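Putative secreted cellulose-binding protein (Streptomyces coelicolor, PDB 4OY6) is a copper-dependent lytic polysaccharide monooxygenase of family AA10 that oxidises and so helps degrade cellulose. Local coordinates at residues D111-Y116 with Q147-P152. Numbering follows the deposited sequence.
With NA (sodium ion), chain L.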
loop_
_atom_site.group_PDB
_atom_site.type_symbol
_atom_site.label_atom_id
_atom_site.label_comp_id
_atom_site.label_asym_id
_atom_site.label_seq_id
_atom_site.Cartn_x
_atom_site.Cartn_y
_atom_site.Cartn_z
ATOM N N ASP A 111 -0.923 17.044 3.091
ATOM C CA ASP A 111 -1.291 17.648 4.377
ATOM C C ASP A 111 -0.612 16.880 5.512
ATOM O O ASP A 111 -0.180 17.466 6.503
ATOM C CB ASP A 111 -2.810 17.628 4.583
ATOM C CG ASP A 111 -3.555 18.616 3.694
ATOM O OD1 ASP A 111 -2.922 19.415 2.954
ATOM O OD2 ASP A 111 -4.796 18.563 3.751
ATOM N N TYR A 112 -0.550 15.559 5.348
ATOM C CA TYR A 112 0.098 14.667 6.285
ATOM C C TYR A 112 0.167 13.277 5.645
ATOM O O TYR A 112 -0.575 12.973 4.702
ATOM C CB TYR A 112 -0.667 14.575 7.619
ATOM C CG TYR A 112 -2.125 14.185 7.514
ATOM C CD1 TYR A 112 -2.507 12.853 7.490
ATOM C CD2 TYR A 112 -3.121 15.141 7.388
ATOM C CE1 TYR A 112 -3.833 12.484 7.378
ATOM C CE2 TYR A 112 -4.460 14.776 7.301
ATOM C CZ TYR A 112 -4.813 13.450 7.281
ATOM O OH TYR A 112 -6.124 13.078 7.175
ATOM N N PHE A 113 1.049 12.449 6.198
ATOM C CA PHE A 113 1.039 11.002 6.028
ATOM C C PHE A 113 0.805 10.352 7.374
ATOM O O PHE A 113 1.306 10.805 8.398
ATOM C CB PHE A 113 2.381 10.486 5.487
ATOM C CG PHE A 113 2.751 11.033 4.133
ATOM C CD1 PHE A 113 2.277 10.441 2.988
ATOM C CD2 PHE A 113 3.592 12.129 4.003
ATOM C CE1 PHE A 113 2.624 10.924 1.741
ATOM C CE2 PHE A 113 3.946 12.618 2.750
ATOM C CZ PHE A 113 3.453 12.017 1.621
ATOM N N LEU A 114 0.040 9.271 7.356
ATOM C CA LEU A 114 -0.069 8.339 8.490
ATOM C C LEU A 114 0.567 7.039 8.039
ATOM O O LEU A 114 0.293 6.553 6.944
ATOM C CB LEU A 114 -1.521 8.086 8.881
ATOM C CG LEU A 114 -2.382 9.312 9.104
ATOM C CD1 LEU A 114 -3.823 8.885 9.365
ATOM C CD2 LEU A 114 -1.847 10.221 10.191
ATOM N N VAL A 115 1.396 6.449 8.895
ATOM C CA VAL A 115 1.994 5.167 8.564
ATOM C C VAL A 115 1.712 4.212 9.721
ATOM O O VAL A 115 1.956 4.530 10.878
ATOM C CB VAL A 115 3.520 5.266 8.339
ATOM C CG1 VAL A 115 4.060 3.929 7.870
ATOM C CG2 VAL A 115 3.867 6.368 7.352
ATOM N N TYR A 116 1.187 3.049 9.357
ATOM C CA TYR A 116 0.903 1.968 10.273
ATOM C C TYR A 116 1.684 0.730 9.865
ATOM O O TYR A 116 2.084 0.582 8.723
ATOM C CB TYR A 116 -0.585 1.593 10.269
ATOM C CG TYR A 116 -1.535 2.715 10.584
ATOM C CD1 TYR A 116 -1.952 3.598 9.582
ATOM C CD2 TYR A 116 -2.001 2.932 11.873
ATOM C CE1 TYR A 116 -2.817 4.626 9.857
ATOM C CE2 TYR A 116 -2.874 3.974 12.161
ATOM C CZ TYR A 116 -3.282 4.807 11.141
ATOM O OH TYR A 116 -4.131 5.831 11.421
ATOM N N GLN A 147 7.840 15.785 -6.590
ATOM C CA GLN A 147 7.623 14.524 -7.281
ATOM C C GLN A 147 7.915 13.301 -6.417
ATOM O O GLN A 147 7.521 12.195 -6.779
ATOM C CB GLN A 147 8.431 14.453 -8.565
ATOM C CG GLN A 147 7.837 15.295 -9.678
ATOM C CD GLN A 147 8.069 14.628 -11.007
ATOM O OE1 GLN A 147 9.207 14.524 -11.453
ATOM N NE2 GLN A 147 7.003 14.123 -11.626
ATOM N N ASN A 148 8.614 13.494 -5.296
ATOM C CA ASN A 148 8.875 12.408 -4.375
ATOM C C ASN A 148 8.716 12.906 -2.943
ATOM O O ASN A 148 9.091 14.033 -2.643
ATOM C CB ASN A 148 10.283 11.847 -4.608
ATOM C CG ASN A 148 10.450 11.305 -6.006
ATOM O OD1 ASN A 148 10.023 10.180 -6.306
ATOM N ND2 ASN A 148 11.031 12.111 -6.894
ATOM N N TYR A 149 8.189 12.045 -2.082
ATOM C CA TYR A 149 8.111 12.302 -0.639
ATOM C C TYR A 149 8.785 11.144 0.079
ATOM O O TYR A 149 8.561 9.979 -0.280
ATOM C CB TYR A 149 6.649 12.429 -0.152
ATOM C CG TYR A 149 5.789 13.298 -1.040
ATOM C CD1 TYR A 149 5.990 14.668 -1.120
ATOM C CD2 TYR A 149 4.797 12.749 -1.819
ATOM C CE1 TYR A 149 5.225 15.446 -1.977
ATOM C CE2 TYR A 149 4.018 13.520 -2.651
ATOM C CZ TYR A 149 4.242 14.870 -2.746
ATOM O OH TYR A 149 3.492 15.648 -3.608
ATOM N N GLU A 150 9.562 11.444 1.107
ATOM C CA GLU A 150 10.184 10.431 1.935
ATOM C C GLU A 150 9.764 10.588 3.394
ATOM O O GLU A 150 9.809 11.711 3.948
ATOM C CB GLU A 150 11.712 10.508 1.838
ATOM C CG GLU A 150 12.236 10.133 0.472
ATOM C CD GLU A 150 13.733 9.940 0.402
ATOM O OE1 GLU A 150 14.439 10.119 1.408
ATOM O OE2 GLU A 150 14.209 9.586 -0.689
ATOM N N ILE A 151 9.325 9.487 3.987
ATOM C CA ILE A 151 8.947 9.442 5.390
ATOM C C ILE A 151 9.925 8.510 6.106
ATOM O O ILE A 151 9.921 7.309 5.852
ATOM C CB ILE A 151 7.528 8.909 5.631
ATOM C CG1 ILE A 151 6.492 9.670 4.806
ATOM C CG2 ILE A 151 7.198 8.988 7.116
ATOM C CD1 ILE A 151 5.507 8.797 4.110
ATOM N N PRO A 152 10.779 9.062 6.978
ATOM C CA PRO A 152 11.735 8.216 7.711
ATOM C C PRO A 152 11.033 7.569 8.878
ATOM O O PRO A 152 10.681 8.237 9.843
ATOM C CB PRO A 152 12.802 9.195 8.165
ATOM C CG PRO A 152 12.081 10.505 8.267
ATOM C CD PRO A 152 10.930 10.487 7.307
HETATM NA NA NA L . 10.138 9.259 -8.014
HETATM O O HOH W 1 10.548 7.300 -7.539
#
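Y149 OH takes part in two hydrogen bonds, with D104 OD2 and with the backbone N of G109, which hold the far end of a ring whose near end packs against F113. No hydrogen bond joins 111-116 to 147-152: the two strands face each other across the core, axes 9.6 Å apart at closest and N-to-C directions 47° apart, and meet through buried side chains. F113 reaches over with CG beside its backbone N (chi1 -61°), bringing F113 CZ to 3.7 Å from Y149 CB. The two rings lie obliquely, centroids 5.7 Å apart and planes at 51°, with Y149 CD2 at the edge of the phenylalanine ring. Over one face of that ring sits I151 CD1, a CH-pi contact 3.8 Å from the F113 centroid, its closest atom being F113 CG at 3.5 Å. Further along, V115 CG2 approaches I151 CG2 at a looser 4.2 Å. Y143 and W168 add their rings around F113, the former edge-to-face. A serine in place of F113 would probably leave I151 CD1 without an aromatic face to rest on and take away the apolar contact at Y149 CB, opening a gap between the sheets. N148 OD1 and H103 ND1, with a water, hold an ion modelled as sodium; the 1.9 Å from N148 OD1 is short for that metal, so its identity is doubtful. Strand 110-118 belongs to the mixed sheet and strand 148-154 edges the three-stranded antiparallel one; their face-to-face packing, with Y149 near the copper ligand H108, is that of the immunoglobulin-like beta-sandwich core of AA10 enzymes.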